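Local coordinates for protein TipC2 (Streptococcus intermedius B196, PDB 6DHX) that probably acts as an immunity protein, neutralising an antibacterial toxin exported through the type VII secretion system, at residues Asn20-Ile25 / Arg115-Ser120; Lys96-Gly99 / Arg103-Ile106; Ile38-Lys41 / Glu46-Ser49. One frame throughout, in Å; residues are numbered along the deposited sequence.

Interaction 1. Residues Asn20-Ile25 / Arg115-Ser120; sequences NIFDEI and RTLTKS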
loop_
_atom_site.group_PDB
_atom_site.type_symbol
_atom_site.label_atom_id
_atom_site.label_comp_id
_atom_site.label_asym_id
_atom_site.label_seq_id
_atom_site.Cartn_x
_atom_site.Cartn_y
_atom_site.Cartn_z
ATOM N N ASN A 20 -11.242 3.814 -11.396
ATOM C CA ASN A 20 -11.263 3.889 -9.945
ATOM C C ASN A 20 -10.032 4.662 -9.473
ATOM O O ASN A 20 -9.131 5.000 -10.257
ATOM C CB ASN A 20 -11.286 2.472 -9.331
ATOM C CG ASN A 20 -10.105 1.667 -9.786
ATOM O OD1 ASN A 20 -8.971 2.026 -9.471
ATOM N ND2 ASN A 20 -10.357 0.596 -10.562
ATOM N N ILE A 21 -9.968 4.891 -8.155
ATOM C CA ILE A 21 -8.930 5.748 -7.611
ATOM C C ILE A 21 -7.557 5.120 -7.751
ATOM O O ILE A 21 -6.555 5.847 -7.859
ATOM C CB ILE A 21 -9.237 6.094 -6.132
ATOM C CG1 ILE A 21 -8.317 7.205 -5.653
ATOM C CG2 ILE A 21 -9.137 4.806 -5.226
ATOM C CD1 ILE A 21 -8.836 7.893 -4.354
ATOM N N PHE A 22 -7.466 3.788 -7.777
ATOM C CA PHE A 22 -6.166 3.138 -7.916
ATOM C C PHE A 22 -5.651 3.269 -9.348
ATOM O O PHE A 22 -4.456 3.485 -9.550
ATOM C CB PHE A 22 -6.256 1.654 -7.497
ATOM C CG PHE A 22 -6.826 1.518 -6.093
ATOM C CD1 PHE A 22 -6.046 1.900 -4.991
ATOM C CD2 PHE A 22 -8.140 1.171 -5.903
ATOM C CE1 PHE A 22 -6.580 1.898 -3.694
ATOM C CE2 PHE A 22 -8.700 1.164 -4.591
ATOM C CZ PHE A 22 -7.902 1.529 -3.498
ATOM N N ASP A 23 -6.533 3.123 -10.344
ATOM C CA ASP A 23 -6.143 3.453 -11.724
ATOM C C ASP A 23 -5.623 4.885 -11.802
ATOM O O ASP A 23 -4.701 5.190 -12.562
ATOM C CB ASP A 23 -7.328 3.374 -12.695
ATOM C CG ASP A 23 -7.758 1.964 -13.046
ATOM O OD1 ASP A 23 -6.983 0.986 -12.956
ATOM O OD2 ASP A 23 -8.942 1.837 -13.479
ATOM N N GLU A 24 -6.292 5.805 -11.122
ATOM C CA GLU A 24 -5.900 7.200 -11.218
ATOM C C GLU A 24 -4.479 7.398 -10.683
ATOM O O GLU A 24 -3.626 8.027 -11.329
ATOM C CB GLU A 24 -6.951 8.014 -10.453
ATOM C CG GLU A 24 -6.909 9.460 -10.599
ATOM C CD GLU A 24 -8.021 10.083 -9.752
ATOM O OE1 GLU A 24 -7.795 10.177 -8.527
ATOM O OE2 GLU A 24 -9.087 10.429 -10.324
ATOM N N ILE A 25 -4.194 6.827 -9.517
ATOM C CA ILE A 25 -2.842 6.881 -8.956
ATOM C C ILE A 25 -1.830 6.202 -9.884
ATOM O O ILE A 25 -0.745 6.752 -10.137
ATOM C CB ILE A 25 -2.798 6.240 -7.556
ATOM C CG1 ILE A 25 -3.674 7.033 -6.561
ATOM C CG2 ILE A 25 -1.334 6.183 -7.050
ATOM C CD1 ILE A 25 -4.009 6.212 -5.215
ATOM N N ARG A 115 -8.559 -5.153 -12.494
ATOM C CA ARG A 115 -9.089 -4.059 -11.679
ATOM C C ARG A 115 -9.505 -4.549 -10.297
ATOM O O ARG A 115 -10.645 -4.379 -9.864
ATOM C CB ARG A 115 -10.266 -3.372 -12.403
ATOM C CG ARG A 115 -9.767 -2.612 -13.677
ATOM C CD ARG A 115 -10.833 -1.666 -14.302
ATOM N NE ARG A 115 -10.551 -1.337 -15.753
ATOM C CZ ARG A 115 -9.665 -0.426 -16.190
ATOM N NH1 ARG A 115 -9.520 -0.219 -17.493
ATOM N NH2 ARG A 115 -8.906 0.286 -15.350
ATOM N N THR A 116 -8.583 -5.223 -9.615
ATOM C CA THR A 116 -8.921 -5.861 -8.343
ATOM C C THR A 116 -7.978 -5.351 -7.268
ATOM O O THR A 116 -6.761 -5.298 -7.487
ATOM C CB THR A 116 -8.816 -7.396 -8.470
ATOM O OG1 THR A 116 -9.823 -7.880 -9.386
ATOM C CG2 THR A 116 -9.061 -8.070 -7.088
ATOM N N LEU A 117 -8.541 -4.926 -6.117
ATOM C CA LEU A 117 -7.768 -4.589 -4.931
ATOM C C LEU A 117 -7.843 -5.784 -3.972
ATOM O O LEU A 117 -8.933 -6.137 -3.520
ATOM C CB LEU A 117 -8.359 -3.364 -4.260
ATOM C CG LEU A 117 -7.680 -2.980 -2.955
ATOM C CD1 LEU A 117 -6.269 -2.361 -3.244
ATOM C CD2 LEU A 117 -8.532 -1.973 -2.225
ATOM N N THR A 118 -6.703 -6.360 -3.637
ATOM C CA THR A 118 -6.614 -7.512 -2.735
ATOM C C THR A 118 -5.925 -7.062 -1.455
ATOM O O THR A 118 -4.779 -6.597 -1.491
ATOM C CB THR A 118 -5.862 -8.659 -3.419
ATOM O OG1 THR A 118 -6.538 -9.020 -4.638
ATOM C CG2 THR A 118 -5.783 -9.905 -2.526
ATOM N N LYS A 119 -6.628 -7.189 -0.314
ATOM C CA LYS A 119 -6.124 -6.745 0.977
ATOM C C LYS A 119 -5.704 -8.005 1.714
ATOM O O LYS A 119 -6.464 -8.979 1.745
ATOM C CB LYS A 119 -7.196 -5.976 1.767
ATOM C CG LYS A 119 -7.663 -4.700 1.052
ATOM C CD LYS A 119 -9.088 -4.169 1.305
ATOM C CE LYS A 119 -9.327 -3.696 2.694
ATOM N NZ LYS A 119 -10.711 -3.106 2.781
ATOM N N SER A 120 -4.483 -8.022 2.235
ATOM C CA SER A 120 -4.007 -9.220 2.927
ATOM C C SER A 120 -3.157 -8.793 4.131
ATOM O O SER A 120 -2.834 -7.598 4.311
ATOM C CB SER A 120 -3.262 -10.124 1.929
ATOM O OG SER A 120 -2.017 -9.574 1.591
#
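D23, in the first turn of helix 21-32, meets R115 where strand 116-127 starts, and the contact shows how a capped helix start can be fastened to the beginning of a strand. N20 is the N-cap residue. Its OD1 accepts from D23 N at 2.8 Å, the donor tilted 31° from the carbonyl plane, with a weak second bond from F22 N. On the strand side, R115 and T116 both face T111 in a G1 beta bulge within the turn that leads out of strand 102-111.

The R115 side chain can be followed outward from this bulge. CB lies 4.4 Å from N20 ND2, a loose approach. CG stands anti to the carbonyl carbon (chi1 -68°), and from there the chain runs extended to NE, carrying CD past D23 OD2 at 4.1 Å. CZ comes to 3.6 Å from the same oxygen, which sits at the guanidinium edge, near its plane. NH2 completes a salt bridge to D23 OD2. Its modelled length of 2.4 Å is too short to be trusted in detail. The carboxylate is turned 81° from the guanidinium plane, so the two flat groups meet nearly perpendicular rather than side by side. D23 OD1 is also engaged, by R112 NH1 in a second salt bridge and by Y110 OH, while K19 N reaches OD2. These neighbours would favour an ionised carboxylate.

Beside this polar pair, F22 and L117 cross at about a right angle. The ring is sandwiched between aliphatic carbons: I21 CG2 sits over the centre of one face, and L117 CD1 lies over the other, displaced toward the rim. The closest approach here is at the ring's end, where F22 CZ touches L117 CD2 at 3.8 Å.

Interaction 2. Residues Lys96-Gly99 / Arg103-Ile106; sequences KEIG and RVRI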
loop_
_atom_site.group_PDB
_atom_site.type_symbol
_atom_site.label_atom_id
_atom_site.label_comp_id
_atom_site.label_asym_id
_atom_site.label_seq_id
_atom_site.Cartn_x
_atom_site.Cartn_y
_atom_site.Cartn_z
ATOM N N LYS A 96 2.823 -1.931 11.547
ATOM C CA LYS A 96 2.548 -1.439 12.888
ATOM C C LYS A 96 3.091 -2.442 13.885
ATOM O O LYS A 96 2.945 -3.661 13.709
ATOM C CB LYS A 96 1.041 -1.252 13.108
ATOM C CG LYS A 96 0.674 -0.477 14.376
ATOM C CD LYS A 96 -0.828 -0.483 14.596
ATOM C CE LYS A 96 -1.224 -1.569 15.588
ATOM N NZ LYS A 96 -0.562 -1.396 16.917
ATOM N N GLU A 97 3.722 -1.946 14.935
ATOM C CA GLU A 97 4.149 -2.870 15.969
ATOM C C GLU A 97 2.914 -3.373 16.724
ATOM O O GLU A 97 2.009 -2.591 17.032
ATOM C CB GLU A 97 5.142 -2.187 16.911
ATOM C CG GLU A 97 5.835 -3.177 17.833
ATOM C CD GLU A 97 6.502 -2.511 19.033
ATOM O OE1 GLU A 97 6.176 -1.333 19.325
ATOM O OE2 GLU A 97 7.337 -3.179 19.690
ATOM N N ILE A 98 2.840 -4.682 16.976
ATOM C CA ILE A 98 1.724 -5.254 17.735
ATOM C C ILE A 98 2.159 -5.935 19.010
ATOM O O ILE A 98 1.310 -6.180 19.888
ATOM C CB ILE A 98 0.884 -6.222 16.876
ATOM C CG1 ILE A 98 1.693 -7.470 16.502
ATOM C CG2 ILE A 98 0.378 -5.491 15.632
ATOM C CD1 ILE A 98 0.840 -8.529 15.855
ATOM N N GLY A 99 3.439 -6.218 19.170
ATOM C CA GLY A 99 3.953 -6.758 20.395
ATOM C C GLY A 99 5.455 -6.658 20.347
ATOM O O GLY A 99 6.020 -6.156 19.371
ATOM N N ARG A 103 5.579 -7.213 14.218
ATOM C CA ARG A 103 4.812 -6.196 13.503
ATOM C C ARG A 103 3.793 -6.878 12.612
ATOM O O ARG A 103 4.040 -7.970 12.084
ATOM C CB ARG A 103 5.709 -5.269 12.623
ATOM C CG ARG A 103 6.928 -4.664 13.402
ATOM C CD ARG A 103 7.579 -3.551 12.562
ATOM N NE ARG A 103 7.952 -3.964 11.201
ATOM C CZ ARG A 103 9.080 -4.622 10.910
ATOM N NH1 ARG A 103 9.919 -4.956 11.884
ATOM N NH2 ARG A 103 9.360 -4.952 9.649
ATOM N N VAL A 104 2.650 -6.246 12.457
ATOM C CA VAL A 104 1.694 -6.643 11.437
ATOM C C VAL A 104 1.935 -5.798 10.195
ATOM O O VAL A 104 2.330 -4.633 10.269
ATOM C CB VAL A 104 0.253 -6.493 11.959
ATOM C CG1 VAL A 104 -0.108 -4.990 12.115
ATOM C CG2 VAL A 104 -0.725 -7.193 11.075
ATOM N N ARG A 105 1.772 -6.412 9.037
ATOM C CA ARG A 105 1.919 -5.716 7.766
ATOM C C ARG A 105 0.610 -5.877 7.036
ATOM O O ARG A 105 0.178 -7.005 6.795
ATOM C CB ARG A 105 3.038 -6.316 6.934
ATOM C CG ARG A 105 4.255 -6.745 7.700
ATOM C CD ARG A 105 5.157 -7.570 6.767
ATOM N NE ARG A 105 6.041 -6.750 5.923
ATOM C CZ ARG A 105 5.723 -6.170 4.764
ATOM N NH1 ARG A 105 6.646 -5.469 4.108
ATOM N NH2 ARG A 105 4.495 -6.243 4.279
ATOM N N ILE A 106 -0.027 -4.774 6.672
ATOM C CA ILE A 106 -1.257 -4.874 5.911
ATOM C C ILE A 106 -0.927 -4.433 4.491
ATOM O O ILE A 106 -0.382 -3.339 4.274
ATOM C CB ILE A 106 -2.391 -4.063 6.572
ATOM C CG1 ILE A 106 -2.738 -4.755 7.906
ATOM C CG2 ILE A 106 -3.636 -4.057 5.735
ATOM C CD1 ILE A 106 -3.730 -3.969 8.788
#
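K96 and V104 exchange two backbone hydrogen bonds, K96 N to V104 O at 3.0 Å and V104 N to K96 O at 2.9 Å. K96 O also receives a CA-H...O contact from R103 CA at 3.2 Å, so a single carbonyl is approached by a strong and a feeble donor. The lysine's own tip turns back on its strand: bends at chi3 and chi4 bring NZ within 2.8 Å of E97 O. R103 leaves the contact in another direction. Its guanidinium is held by E95, E126 and D131, three carboxylates that fix its position between strands 89-99, 116-127 and 130-134.

These bonds belong to a beta hairpin, strand 89-99 with strand 102-111. K96 and V104 form an antiparallel hydrogen-bonded pair, followed by the non-hydrogen-bonded pair of E97 and R103, whose CA atoms are 4.2 Å apart. Near the turn, I98 and G99 both face V102, a classic beta bulge.

Apolar packing fills in beyond the bonds. I98 CG2 meets V104 CG1 at 3.6 Å, the two side chains crossing at about a right angle. The valine's chi1 of 70° sets CG1 between its backbone N and carbonyl carbon, facing the isoleucine methyl. V104 CG1 also lies 4.0 Å from K96 CB. Y147 and I149 touch I98 from the loop before helix 151-173, and V121 packs on V104.

Interaction 3. Residues Ile38-Lys41 / Glu46-Ser49; sequences IFNK and EVHS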
loop_
_atom_site.group_PDB
_atom_site.type_symbol
_atom_site.label_atom_id
_atom_site.label_comp_id
_atom_site.label_asym_id
_atom_site.label_seq_id
_atom_site.Cartn_x
_atom_site.Cartn_y
_atom_site.Cartn_z
ATOM N N ILE A 38 4.413 13.049 -9.730
ATOM C CA ILE A 38 3.313 13.697 -9.027
ATOM C C ILE A 38 3.538 13.709 -7.505
ATOM O O ILE A 38 3.185 14.667 -6.825
ATOM C CB ILE A 38 1.980 12.987 -9.404
ATOM C CG1 ILE A 38 0.801 13.623 -8.655
ATOM C CG2 ILE A 38 1.988 11.454 -9.093
ATOM C CD1 ILE A 38 0.508 14.971 -9.106
ATOM N N PHE A 39 4.174 12.674 -6.950
ATOM C CA PHE A 39 4.361 12.615 -5.505
ATOM C C PHE A 39 5.425 13.579 -5.007
ATOM O O PHE A 39 5.554 13.760 -3.789
ATOM C CB PHE A 39 4.689 11.169 -5.087
ATOM C CG PHE A 39 3.471 10.292 -5.018
ATOM C CD1 PHE A 39 2.640 10.273 -3.877
ATOM C CD2 PHE A 39 3.123 9.487 -6.103
ATOM C CE1 PHE A 39 1.497 9.442 -3.832
ATOM C CE2 PHE A 39 2.010 8.653 -6.072
ATOM C CZ PHE A 39 1.154 8.626 -4.942
ATOM N N ASN A 40 6.193 14.216 -5.912
ATOM C CA ASN A 40 7.011 15.345 -5.480
ATOM C C ASN A 40 6.147 16.423 -4.849
ATOM O O ASN A 40 6.665 17.208 -4.057
ATOM C CB ASN A 40 7.798 15.974 -6.656
ATOM C CG ASN A 40 8.872 15.016 -7.217
ATOM O OD1 ASN A 40 9.308 14.120 -6.526
ATOM N ND2 ASN A 40 9.271 15.215 -8.462
ATOM N N LYS A 41 4.856 16.463 -5.188
ATOM C CA LYS A 41 3.927 17.476 -4.671
ATOM C C LYS A 41 3.484 17.183 -3.241
ATOM O O LYS A 41 2.929 18.076 -2.605
ATOM C CB LYS A 41 2.685 17.583 -5.574
ATOM C CG LYS A 41 2.987 18.186 -6.984
ATOM C CD LYS A 41 1.702 18.261 -7.834
ATOM C CE LYS A 41 1.980 18.892 -9.210
ATOM N NZ LYS A 41 0.738 19.126 -9.985
ATOM N N GLU A 46 8.765 10.765 0.859
ATOM C CA GLU A 46 9.936 10.750 -0.012
ATOM C C GLU A 46 9.658 9.926 -1.265
ATOM O O GLU A 46 9.052 8.854 -1.184
ATOM C CB GLU A 46 11.123 10.106 0.692
ATOM C CG GLU A 46 11.585 10.793 1.985
ATOM C CD GLU A 46 12.564 9.937 2.792
ATOM O OE1 GLU A 46 12.887 8.774 2.411
ATOM O OE2 GLU A 46 13.008 10.435 3.835
ATOM N N VAL A 47 10.170 10.378 -2.387
ATOM C CA VAL A 47 10.110 9.623 -3.638
ATOM C C VAL A 47 11.445 8.912 -3.775
ATOM O O VAL A 47 12.506 9.516 -3.535
ATOM C CB VAL A 47 9.855 10.543 -4.852
ATOM C CG1 VAL A 47 9.914 9.731 -6.134
ATOM C CG2 VAL A 47 8.429 11.198 -4.747
ATOM N N HIS A 48 11.389 7.602 -4.089
ATOM C CA HIS A 48 12.601 6.816 -4.307
ATOM C C HIS A 48 12.551 6.210 -5.703
ATOM O O HIS A 48 11.490 6.043 -6.300
ATOM C CB HIS A 48 12.728 5.703 -3.267
ATOM C CG HIS A 48 13.008 6.209 -1.895
ATOM N ND1 HIS A 48 14.282 6.331 -1.403
ATOM C CD2 HIS A 48 12.182 6.667 -0.922
ATOM C CE1 HIS A 48 14.240 6.827 -0.179
ATOM N NE2 HIS A 48 12.974 7.036 0.141
ATOM N N SER A 49 13.712 5.847 -6.214
ATOM C CA SER A 49 13.823 5.164 -7.498
ATOM C C SER A 49 14.671 3.926 -7.276
ATOM O O SER A 49 15.846 4.051 -6.920
ATOM C CB SER A 49 14.516 6.070 -8.533
ATOM O OG SER A 49 13.726 7.233 -8.822
#
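A 3-10 turn at residues 38-41, between helix 21-32 and edge strand 45-51, leans on the strand through F39, N40 and V47. Small though it is, the contact illustrates how one branched side chain can meet two successive residues of a turn. V47 CG2 does all the close touching. It lies 3.8 Å from F39 CB and 3.5 Å from N40 OD1, at once against an aliphatic carbon and an amide oxygen. The valine's chi1 of 175° places CG1 anti to the backbone N and CG2 anti to the carbonyl carbon, which directs CG2 at the turn.

N40 reaches the valine indirectly. Its CB points away from the strand, yet with chi1 at -67° the amide swings back, and the two side chains cross at about a right angle. The meeting of OD1 with the methyl is van der Waals contact; the amide's polar anchor is N36, whose OD1 accepts from N40 ND2 and so steadies the rotation of the group.

The turn is defined by the bond from K41 N to I38 O, 2.9 Å, with the spacing of three residues expected of a 3-10 helix. It lies in the connection between helix 21-32 and strand 45-51, and strand 59-65 continues the packing through I63, which touches both F39 and V47.

Although F39 CB faces V47, the ring leads elsewhere. It packs on I25 and T29 of helix 21-32 and meets the W170 ring at an interplanar angle of about 40°. Along the strand itself, H48 NE2 donates to the anti lone pair of E46 OE1 at 2.9 Å, the oxygen lying slightly out of the imidazole plane.

Overall arrangement
Followed from the N terminus, the chain opens interaction 1 at helix 21-32 and closes it only at strand 116-127, 90 residues on, holding the start of that helix against the strand. Both other contacts nest inside this long loop and do not cross. Interaction 3 comes first, tying the loop after the helix to edge strand 45-51; interaction 2 follows in series, pairing two neighbouring strands of the same sheet. Interaction 1 touches each of the others, through I25 CG2 and F39 CZ (4.1 Å) toward interaction 3 and through S120 O and I106 CG2 (3.9 Å) toward interaction 2. Interactions 2 and 3 stay apart, their nearest atoms about 14 Å from each other.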